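Long-range contacts in dTDP-4-dehydrorhamnose reductase (Sulfolobus tokodaii, PDB 2GGS), which binds NADPH and probably uses it to reduce dTDP-4-dehydrorhamnose, on a Rossmann-type fold: residues 179-184 with 212-217; 149-154 with 206-211. All coordinates share one frame; numbering follows the deposited sequence.

Contact 1 of 2, residues 179-184 with 212-217; sequences GYYSPI and ISRFEL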
ATOM      1  N   GLY A 179      17.195   8.831   2.681  1.00 21.84           N
ATOM      2  CA  GLY A 179      16.761   7.588   3.306  1.00 20.57           C
ATOM      3  C   GLY A 179      16.353   6.597   2.236  1.00 19.52           C
ATOM      4  O   GLY A 179      16.283   6.956   1.050  1.00 20.40           O
ATOM      5  N   TYR A 180      16.053   5.378   2.671  1.00 18.85           N
ATOM      6  CA  TYR A 180      15.916   4.192   1.790  1.00 18.14           C
ATOM      7  C   TYR A 180      14.464   3.787   1.933  1.00 18.05           C
ATOM      8  O   TYR A 180      13.944   3.770   3.062  1.00 18.02           O
ATOM      9  CB  TYR A 180      16.884   3.121   2.172  1.00 19.02           C
ATOM     10  CG  TYR A 180      18.319   3.610   2.027  1.00 19.84           C
ATOM     11  CD1 TYR A 180      18.898   4.340   3.040  1.00 21.24           C
ATOM     12  CD2 TYR A 180      19.064   3.331   0.874  1.00 22.51           C
ATOM     13  CE1 TYR A 180      20.172   4.815   2.933  1.00 20.81           C
ATOM     14  CE2 TYR A 180      20.401   3.805   0.743  1.00 20.60           C
ATOM     15  CZ  TYR A 180      20.930   4.538   1.795  1.00 20.34           C
ATOM     16  OH  TYR A 180      22.233   5.015   1.746  1.00 24.85           O
ATOM     17  N   TYR A 181      13.859   3.286   0.878  1.00 17.83           N
ATOM     18  CA  TYR A 181      12.861   2.244   0.974  1.00 17.41           C
ATOM     19  C   TYR A 181      12.805   1.215  -0.146  1.00 18.07           C
ATOM     20  O   TYR A 181      13.817   0.996  -0.816  1.00 18.07           O
ATOM     21  CB  TYR A 181      11.533   3.096   1.016  1.00 17.61           C
ATOM     22  CG  TYR A 181      11.139   3.845  -0.294  1.00 18.10           C
ATOM     23  CD1 TYR A 181      12.113   4.391  -1.164  1.00 19.38           C
ATOM     24  CD2 TYR A 181       9.794   4.044  -0.618  1.00 16.29           C
ATOM     25  CE1 TYR A 181      11.765   5.044  -2.346  1.00 20.00           C
ATOM     26  CE2 TYR A 181       9.421   4.730  -1.787  1.00 16.68           C
ATOM     27  CZ  TYR A 181      10.406   5.226  -2.656  1.00 19.28           C
ATOM     28  OH  TYR A 181      10.022   5.853  -3.826  1.00 20.11           O
ATOM     29  N   SER A 182      11.642   0.578  -0.359  1.00 15.84           N
ATOM     30  CA  SER A 182      11.564  -0.494  -1.330  1.00 17.56           C
ATOM     31  C   SER A 182      10.352  -0.345  -2.300  1.00 15.98           C
ATOM     32  O   SER A 182       9.422  -1.150  -2.271  1.00 14.87           O
ATOM     33  CB  SER A 182      11.530  -1.867  -0.614  1.00 18.47           C
ATOM     34  OG  SER A 182      10.638  -1.831   0.448  1.00 28.66           O
ATOM     35  N   PRO A 183      10.412   0.656  -3.187  1.00 16.25           N
ATOM     36  CA  PRO A 183       9.230   1.006  -3.981  1.00 15.99           C
ATOM     37  C   PRO A 183       8.831  -0.125  -4.937  1.00 16.36           C
ATOM     38  O   PRO A 183       9.697  -0.745  -5.573  1.00 17.44           O
ATOM     39  CB  PRO A 183       9.689   2.245  -4.764  1.00 16.67           C
ATOM     40  CG  PRO A 183      11.223   2.102  -4.827  1.00 15.50           C
ATOM     41  CD  PRO A 183      11.560   1.547  -3.473  1.00 15.37           C
ATOM     42  N   ILE A 184       7.533  -0.403  -5.031  1.00 14.03           N
ATOM     43  CA  ILE A 184       6.991  -1.372  -5.959  1.00 14.55           C
ATOM     44  C   ILE A 184       5.892  -0.690  -6.755  1.00 14.55           C
ATOM     45  O   ILE A 184       5.123   0.116  -6.191  1.00 14.10           O
ATOM     46  CB  ILE A 184       6.464  -2.633  -5.175  1.00 15.44           C
ATOM     47  CG1 ILE A 184       6.007  -3.782  -6.105  1.00 14.54           C
ATOM     48  CG2 ILE A 184       5.353  -2.204  -4.092  1.00 13.48           C
ATOM     49  CD1 ILE A 184       5.721  -5.073  -5.338  1.00 15.40           C
ATOM     50  N   ILE A 212      16.349   1.068  -2.229  1.00 17.30           N
ATOM     51  CA  ILE A 212      16.930   2.168  -2.986  1.00 17.77           C
ATOM     52  C   ILE A 212      16.738   3.468  -2.228  1.00 17.21           C
ATOM     53  O   ILE A 212      15.794   3.602  -1.449  1.00 17.02           O
ATOM     54  CB  ILE A 212      16.287   2.259  -4.421  1.00 17.51           C
ATOM     55  CG1 ILE A 212      17.128   3.098  -5.402  1.00 17.83           C
ATOM     56  CG2 ILE A 212      14.839   2.809  -4.326  1.00 18.75           C
ATOM     57  CD1 ILE A 212      16.590   3.100  -6.854  1.00 19.06           C
ATOM     58  N   SER A 213      17.660   4.416  -2.426  1.00 16.48           N
ATOM     59  CA  SER A 213      17.514   5.728  -1.814  1.00 16.88           C
ATOM     60  C   SER A 213      16.597   6.591  -2.677  1.00 16.24           C
ATOM     61  O   SER A 213      16.492   6.389  -3.901  1.00 16.32           O
ATOM     62  CB  SER A 213      18.908   6.390  -1.610  1.00 18.38           C
ATOM     63  OG  SER A 213      19.456   6.836  -2.848  1.00 18.93           O
ATOM     64  N   ARG A 214      15.937   7.585  -2.068  1.00 16.38           N
ATOM     65  CA  ARG A 214      15.119   8.474  -2.887  1.00 17.11           C
ATOM     66  C   ARG A 214      15.962   9.218  -3.913  1.00 17.05           C
ATOM     67  O   ARG A 214      15.518   9.468  -5.033  1.00 16.73           O
ATOM     68  CB  ARG A 214      14.406   9.497  -1.994  1.00 16.97           C
ATOM     69  CG  ARG A 214      13.089   8.980  -1.400  1.00 18.64           C
ATOM     70  CD  ARG A 214      13.278   8.191  -0.175  1.00 21.30           C
ATOM     71  NE  ARG A 214      12.003   7.926   0.522  1.00 21.84           N
ATOM     72  CZ  ARG A 214      11.873   7.101   1.552  1.00 23.48           C
ATOM     73  NH1 ARG A 214      12.918   6.421   2.015  1.00 20.14           N
ATOM     74  NH2 ARG A 214      10.681   6.946   2.117  1.00 22.65           N
ATOM     75  N   PHE A 215      17.177   9.581  -3.501  1.00 17.13           N
ATOM     76  CA  PHE A 215      18.095  10.350  -4.349  1.00 17.88           C
ATOM     77  C   PHE A 215      18.438   9.550  -5.598  1.00 16.86           C
ATOM     78  O   PHE A 215      18.305  10.042  -6.727  1.00 16.52           O
ATOM     79  CB  PHE A 215      19.360  10.693  -3.559  1.00 18.11           C
ATOM     80  CG  PHE A 215      20.298  11.668  -4.273  1.00 19.16           C
ATOM     81  CD1 PHE A 215      19.848  12.925  -4.671  1.00 18.10           C
ATOM     82  CD2 PHE A 215      21.627  11.329  -4.489  1.00 21.28           C
ATOM     83  CE1 PHE A 215      20.699  13.848  -5.330  1.00 20.19           C
ATOM     84  CE2 PHE A 215      22.499  12.233  -5.140  1.00 19.52           C
ATOM     85  CZ  PHE A 215      22.019  13.507  -5.541  1.00 19.57           C
ATOM     86  N   GLU A 216      18.850   8.301  -5.408  1.00 17.47           N
ATOM     87  CA  GLU A 216      19.233   7.531  -6.583  1.00 18.12           C
ATOM     88  C   GLU A 216      17.997   7.351  -7.462  1.00 18.93           C
ATOM     89  O   GLU A 216      18.074   7.465  -8.685  1.00 19.16           O
ATOM     90  CB  GLU A 216      19.865   6.181  -6.239  1.00 18.46           C
ATOM     91  CG  GLU A 216      20.192   5.401  -7.523  1.00 19.29           C
ATOM     92  CD  GLU A 216      20.689   3.977  -7.337  1.00 19.32           C
ATOM     93  OE1 GLU A 216      20.452   3.374  -6.273  1.00 19.63           O
ATOM     94  OE2 GLU A 216      21.298   3.447  -8.321  1.00 22.03           O
ATOM     95  N   LEU A 217      16.847   7.075  -6.831  1.00 17.04           N
ATOM     96  CA  LEU A 217      15.633   6.836  -7.610  1.00 18.54           C
ATOM     97  C   LEU A 217      15.272   8.044  -8.466  1.00 18.49           C
ATOM     98  O   LEU A 217      14.962   7.900  -9.646  1.00 17.56           O
ATOM     99  CB  LEU A 217      14.460   6.447  -6.694  1.00 17.83           C
ATOM    100  CG  LEU A 217      13.106   6.181  -7.361  1.00 19.98           C
ATOM    101  CD1 LEU A 217      13.239   5.150  -8.474  1.00 19.75           C
ATOM    102  CD2 LEU A 217      12.124   5.695  -6.326  1.00 19.45           C
TER
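The guanidinium of Arg214 lies flat on the ring of Tyr181 as a cation-pi stack, the two planes 16° apart and CZ 4.1 Å from the centroid of the Tyr181 ring, displaced toward the rim. The Arg214 chain bends at chi2 (84°), which sets CD 3.5 Å from Gly179 O; beyond it the chain is extended and the guanidinium comes over the ring. The opposite face of Tyr181 carries CD of Pro183 from its own segment, so the ring is sandwiched. Leu217 adds its CD2 branch, 3.3 Å from Tyr181 OH, and Ile212 CG2 packs 3.6 Å from Pro183 CD. The backbones form a short antiparallel ladder: Tyr181 and Ile212 are a hydrogen-bonded pair, with Ile212 N 2.9 Å from Tyr181 O, and Tyr180 and Ser213 the adjoining non-hydrogen-bonded pair, projecting from the other face. Arg214 N then bonds to Gly179 O at 3.2 Å, carrying the pairing into the helix, whose N-cap is Ser213: its OG accepts from Glu216 N at 3.0 Å. An alanine in place of Arg214 would probably leave one face of the Tyr181 ring without its cationic cover and the ring freer to shift. The two-stranded ribbon 180-181/212-213 thus leads directly into helix 214-224, while Phe160 of helix 160-169 touches Tyr181, Arg214 and Leu217, and strand 174-177 meets Arg214 through Ala176 and Phe177.

Contact 2 of 2, residues 149-154 with 206-211; sequences IRTSGI and HVAGER. With NDP (NADPH dihydro-nicotinamide-adenine-dinucleotide phosphate), chain C.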
ATOM      1  N   ILE A 149      -0.189  -8.308   4.217  1.00 14.93           N
ATOM      2  CA  ILE A 149       0.883  -8.084   3.243  1.00 15.33           C
ATOM      3  C   ILE A 149       1.474  -6.709   3.502  1.00 15.65           C
ATOM      4  O   ILE A 149       0.782  -5.715   3.307  1.00 14.24           O
ATOM      5  CB  ILE A 149       0.358  -8.160   1.792  1.00 14.16           C
ATOM      6  CG1 ILE A 149      -0.304  -9.512   1.460  1.00 15.39           C
ATOM      7  CG2 ILE A 149       1.508  -7.866   0.825  1.00 16.12           C
ATOM      8  CD1 ILE A 149      -0.813  -9.585   0.024  1.00 15.74           C
ATOM      9  N   ARG A 150       2.740  -6.642   3.948  1.00 14.83           N
ATOM     10  CA  ARG A 150       3.359  -5.319   4.132  1.00 13.94           C
ATOM     11  C   ARG A 150       4.075  -4.956   2.833  1.00 14.42           C
ATOM     12  O   ARG A 150       4.765  -5.775   2.239  1.00 14.74           O
ATOM     13  CB  ARG A 150       4.369  -5.304   5.258  1.00 15.57           C
ATOM     14  CG  ARG A 150       3.802  -5.703   6.621  1.00 13.06           C
ATOM     15  CD  ARG A 150       4.701  -5.157   7.750  1.00 16.37           C
ATOM     16  NE  ARG A 150       4.238  -5.518   9.092  1.00 14.44           N
ATOM     17  CZ  ARG A 150       4.826  -6.439   9.863  1.00 17.49           C
ATOM     18  NH1 ARG A 150       5.899  -7.121   9.424  1.00 16.00           N
ATOM     19  NH2 ARG A 150       4.340  -6.689  11.069  1.00 16.24           N
ATOM     20  N   THR A 151       3.929  -3.709   2.425  1.00 13.46           N
ATOM     21  CA  THR A 151       4.561  -3.245   1.173  1.00 13.14           C
ATOM     22  C   THR A 151       5.124  -1.835   1.386  1.00 12.12           C
ATOM     23  O   THR A 151       4.960  -1.238   2.471  1.00 13.66           O
ATOM     24  CB  THR A 151       3.601  -3.377  -0.013  1.00 13.95           C
ATOM     25  OG1 THR A 151       4.289  -3.217  -1.264  1.00 15.55           O
ATOM     26  CG2 THR A 151       2.485  -2.373   0.079  1.00 12.43           C
ATOM     27  N   SER A 152       5.777  -1.311   0.358  1.00 10.52           N
ATOM     28  CA  SER A 152       6.547  -0.073   0.486  1.00 12.32           C
ATOM     29  C   SER A 152       6.394   0.750  -0.789  1.00 12.61           C
ATOM     30  O   SER A 152       6.538   0.217  -1.877  1.00 13.69           O
ATOM     31  CB  SER A 152       8.022  -0.420   0.712  1.00 12.79           C
ATOM     32  OG  SER A 152       8.843   0.722   0.679  1.00 15.31           O
ATOM     33  N   GLY A 153       6.141   2.054  -0.649  1.00 12.31           N
ATOM     34  CA  GLY A 153       6.328   2.972  -1.772  1.00 13.23           C
ATOM     35  C   GLY A 153       5.549   2.611  -3.020  1.00 12.74           C
ATOM     36  O   GLY A 153       6.039   2.742  -4.138  1.00 15.76           O
ATOM     37  N   ILE A 154       4.285   2.191  -2.862  1.00 13.31           N
ATOM     38  CA  ILE A 154       3.456   1.911  -4.030  1.00 15.00           C
ATOM     39  C   ILE A 154       3.387   3.120  -4.932  1.00 14.27           C
ATOM     40  O   ILE A 154       3.027   4.218  -4.479  1.00 14.02           O
ATOM     41  CB  ILE A 154       1.996   1.518  -3.670  1.00 14.04           C
ATOM     42  CG1 ILE A 154       1.967   0.278  -2.757  1.00 15.43           C
ATOM     43  CG2 ILE A 154       1.193   1.231  -4.948  1.00 16.22           C
ATOM     44  CD1 ILE A 154       0.517  -0.100  -2.312  1.00 13.39           C
ATOM     45  N   HIS A 206       5.973 -10.016   3.447  1.00 15.19           N
ATOM     46  CA  HIS A 206       6.475  -8.768   2.845  1.00 14.47           C
ATOM     47  C   HIS A 206       6.544  -8.902   1.351  1.00 14.83           C
ATOM     48  O   HIS A 206       7.184  -9.836   0.831  1.00 14.59           O
ATOM     49  CB  HIS A 206       7.863  -8.401   3.375  1.00 14.92           C
ATOM     50  CG  HIS A 206       7.851  -7.941   4.795  1.00 14.43           C
ATOM     51  ND1 HIS A 206       8.992  -7.607   5.482  1.00 15.94           N
ATOM     52  CD2 HIS A 206       6.818  -7.770   5.665  1.00 15.50           C
ATOM     53  CE1 HIS A 206       8.666  -7.236   6.714  1.00 14.83           C
ATOM     54  NE2 HIS A 206       7.349  -7.286   6.832  1.00 14.79           N
ATOM     55  N   VAL A 207       5.916  -7.978   0.634  1.00 14.18           N
ATOM     56  CA  VAL A 207       6.000  -7.966  -0.831  1.00 14.24           C
ATOM     57  C   VAL A 207       6.325  -6.515  -1.258  1.00 15.04           C
ATOM     58  O   VAL A 207       5.438  -5.670  -1.316  1.00 15.29           O
ATOM     59  CB  VAL A 207       4.694  -8.465  -1.529  1.00 14.08           C
ATOM     60  CG1 VAL A 207       4.874  -8.507  -3.025  1.00 14.32           C
ATOM     61  CG2 VAL A 207       4.249  -9.845  -1.019  1.00 15.25           C
ATOM     62  N   ALA A 208       7.600  -6.226  -1.545  1.00 14.27           N
ATOM     63  CA  ALA A 208       8.017  -4.890  -1.974  1.00 14.88           C
ATOM     64  C   ALA A 208       9.238  -4.953  -2.897  1.00 15.99           C
ATOM     65  O   ALA A 208       9.667  -6.052  -3.276  1.00 17.10           O
ATOM     66  CB  ALA A 208       8.299  -3.998  -0.770  1.00 14.77           C
ATOM     67  N   GLY A 209       9.756  -3.787  -3.261  1.00 15.51           N
ATOM     68  CA  GLY A 209      10.784  -3.680  -4.302  1.00 16.00           C
ATOM     69  C   GLY A 209      12.188  -3.843  -3.741  1.00 16.06           C
ATOM     70  O   GLY A 209      12.370  -4.263  -2.634  1.00 16.74           O
ATOM     71  N   GLU A 210      13.187  -3.514  -4.549  1.00 17.00           N
ATOM     72  CA  GLU A 210      14.579  -3.551  -4.095  1.00 18.50           C
ATOM     73  C   GLU A 210      14.869  -2.283  -3.296  1.00 18.11           C
ATOM     74  O   GLU A 210      14.329  -1.201  -3.592  1.00 17.87           O
ATOM     75  CB  GLU A 210      15.510  -3.620  -5.318  1.00 19.43           C
ATOM     76  CG  GLU A 210      15.321  -4.836  -6.191  1.00 26.13           C
ATOM     77  CD  GLU A 210      16.326  -5.931  -5.858  1.00 32.23           C
ATOM     78  OE1 GLU A 210      16.217  -7.017  -6.455  1.00 36.64           O
ATOM     79  OE2 GLU A 210      17.195  -5.721  -4.977  1.00 36.54           O
ATOM     80  N   ARG A 211      15.715  -2.407  -2.273  1.00 17.39           N
ATOM     81  CA  ARG A 211      16.121  -1.255  -1.460  1.00 18.10           C
ATOM     82  C   ARG A 211      16.812  -0.179  -2.322  1.00 18.53           C
ATOM     83  O   ARG A 211      17.746  -0.492  -3.060  1.00 18.25           O
ATOM     84  CB  ARG A 211      17.071  -1.703  -0.354  1.00 19.46           C
ATOM     85  CG  ARG A 211      17.670  -0.545   0.499  1.00 18.16           C
ATOM     86  CD  ARG A 211      18.559  -1.175   1.609  1.00 20.35           C
ATOM     87  NE  ARG A 211      19.145  -0.203   2.526  1.00 21.73           N
ATOM     88  CZ  ARG A 211      20.263   0.486   2.300  1.00 20.74           C
ATOM     89  NH1 ARG A 211      20.949   0.303   1.182  1.00 22.87           N
ATOM     90  NH2 ARG A 211      20.711   1.332   3.226  1.00 23.62           N
TER
HETATM   91  PA  NDP C 900      -4.428   5.261  -2.504  1.00 16.18           P
HETATM   92  O1A NDP C 900      -4.242   6.499  -1.732  1.00 18.45           O
HETATM   93  O2A NDP C 900      -4.168   5.410  -3.956  1.00 14.52           O
HETATM   94  O5B NDP C 900      -5.879   4.664  -2.323  1.00 16.20           O
HETATM   95  C5B NDP C 900      -6.556   4.774  -1.084  1.00 14.63           C
HETATM   96  C4B NDP C 900      -7.868   4.060  -1.281  1.00 16.80           C
HETATM   97  O4B NDP C 900      -8.524   4.017  -0.011  1.00 15.43           O
HETATM   98  C3B NDP C 900      -8.775   4.730  -2.301  1.00 15.07           C
HETATM   99  O3B NDP C 900      -9.388   3.734  -3.073  1.00 17.01           O
HETATM  100  C2B NDP C 900      -9.807   5.409  -1.391  1.00 16.25           C
HETATM  101  O2B NDP C 900     -11.018   5.491  -2.079  1.00 15.10           O
HETATM  102  C1B NDP C 900      -9.870   4.391  -0.260  1.00 16.41           C
HETATM  103  N9A NDP C 900     -10.441   4.981   0.954  1.00 15.99           N
HETATM  104  C8A NDP C 900      -9.871   5.918   1.762  1.00 15.65           C
HETATM  105  N7A NDP C 900     -10.749   6.209   2.764  1.00 16.59           N
HETATM  106  C5A NDP C 900     -11.851   5.463   2.574  1.00 15.10           C
HETATM  107  C6A NDP C 900     -13.060   5.365   3.274  1.00 17.77           C
HETATM  108  N6A NDP C 900     -13.318   6.199   4.319  1.00 16.86           N
HETATM  109  N1A NDP C 900     -13.997   4.503   2.772  1.00 15.73           N
HETATM  110  C2A NDP C 900     -13.803   3.723   1.639  1.00 17.19           C
HETATM  111  N3A NDP C 900     -12.619   3.840   0.951  1.00 14.13           N
HETATM  112  C4A NDP C 900     -11.682   4.697   1.418  1.00 15.89           C
HETATM  113  O3  NDP C 900      -3.478   4.197  -1.731  1.00 14.66           O
HETATM  114  PN  NDP C 900      -2.558   3.042  -2.404  1.00 14.39           P
HETATM  115  O1N NDP C 900      -3.220   2.296  -3.451  1.00 13.68           O
HETATM  116  O2N NDP C 900      -1.285   3.755  -2.652  1.00 13.49           O
HETATM  117  O5D NDP C 900      -2.314   2.133  -1.110  1.00 14.43           O
HETATM  118  C5D NDP C 900      -2.928   0.853  -1.005  1.00 14.92           C
HETATM  119  C4D NDP C 900      -2.621   0.194   0.334  1.00 15.81           C
HETATM  120  O4D NDP C 900      -1.224   0.043   0.440  1.00 16.04           O
HETATM  121  C3D NDP C 900      -3.060   0.999   1.554  1.00 16.27           C
HETATM  122  O3D NDP C 900      -3.395   0.026   2.507  1.00 16.77           O
HETATM  123  C2D NDP C 900      -1.810   1.730   1.979  1.00 15.08           C
HETATM  124  O2D NDP C 900      -1.871   2.064   3.355  1.00 16.63           O
HETATM  125  C1D NDP C 900      -0.759   0.641   1.652  1.00 16.94           C
HETATM  126  N1N NDP C 900       0.567   1.240   1.459  1.00 21.41           N
HETATM  127  C2N NDP C 900       0.666   2.316   0.620  1.00 30.72           C
HETATM  128  C3N NDP C 900       1.897   2.824   0.229  1.00 33.95           C
HETATM  129  C7N NDP C 900       1.936   3.998  -0.694  1.00 33.79           C
HETATM  130  O7N NDP C 900       3.164   4.657  -0.901  1.00 38.93           O
HETATM  131  N7N NDP C 900       0.819   4.412  -1.289  1.00 39.81           N
HETATM  132  C4N NDP C 900       3.185   2.203   0.739  1.00 33.29           C
HETATM  133  C5N NDP C 900       2.979   1.045   1.686  1.00 25.34           C
HETATM  134  C6N NDP C 900       1.680   0.615   1.986  1.00 27.87           C
HETATM  135  P2B NDP C 900     -11.554   6.911  -2.750  1.00 16.67           P
HETATM  136  O1X NDP C 900     -12.570   6.426  -3.704  1.00 15.90           O
HETATM  137  O2X NDP C 900     -10.403   7.613  -3.387  1.00 16.79           O
HETATM  138  O3X NDP C 900     -12.146   7.827  -1.648  1.00 20.95           O
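Arg150 and His206 pair in parallel across the last two strands of the Rossmann-type sheet, 147-151 and the outermost 203-206, and their side chains meet on the same face. Arg150 NH1 donates to His206 NE2 at 3.0 Å; the bond lies close to both the guanidinium and the imidazole planes, although those planes are 61° apart. Because NE2 accepts here, the ring proton is probably on ND1, which has a weak bond to Tyr118 O. NH1 also bonds to Glu120 O, and Arg150 NE forms a salt bridge with Glu138, so the buried charge has a carboxylate mate. Between the backbones, Val207 N donates to Arg150 O at 3.0 Å; on either side of it in sequence, His206 N is bonded to Glu120 OE2 and Ala208 N to Ser252 OG. Past this point a side chain continues the link: Thr151 OG1 stands anti to its own backbone N (chi1 -167°) and gives its proton to Val207 O, 2.7 Å away in the carbonyl plane. Ile149 and Val207 touch through their CG2 methyls beside helix 186-199. Ser152 OG is held by Asp108, whereas Ser152 N, buried near the methyl of Ala208, has no polar partner in the model. The strand end also borders the cofactor, where Thr151 CG2 lies 3.6 Å from NDP C6N of the nicotinamide ring.

In the fold
The two contacts interleave along the chain, in the order 149-154, 179-184, 206-211, 212-217, with centres about 11 Å apart. Contact 2 joins the last two strands of the seven-stranded parallel sheet, its centre about 8 Å from that of the chain; contact 1 lies farther out, about 16 Å, in a separate antiparallel pair. Segment 206-211 runs straight into 212-217, and helix 186-199 lies between 179-184 and 206-211 in the chain. The contacts touch directly: Ser182 O lies 2.8 Å from Gly209 N, and Ser182 N 3.0 Å from Ser152 OG, both probable hydrogen bonds. The NADPH-lining strand end is thereby connected to the two-stranded sheet, whose Tyr181 side chain is about 6 Å from the cofactor.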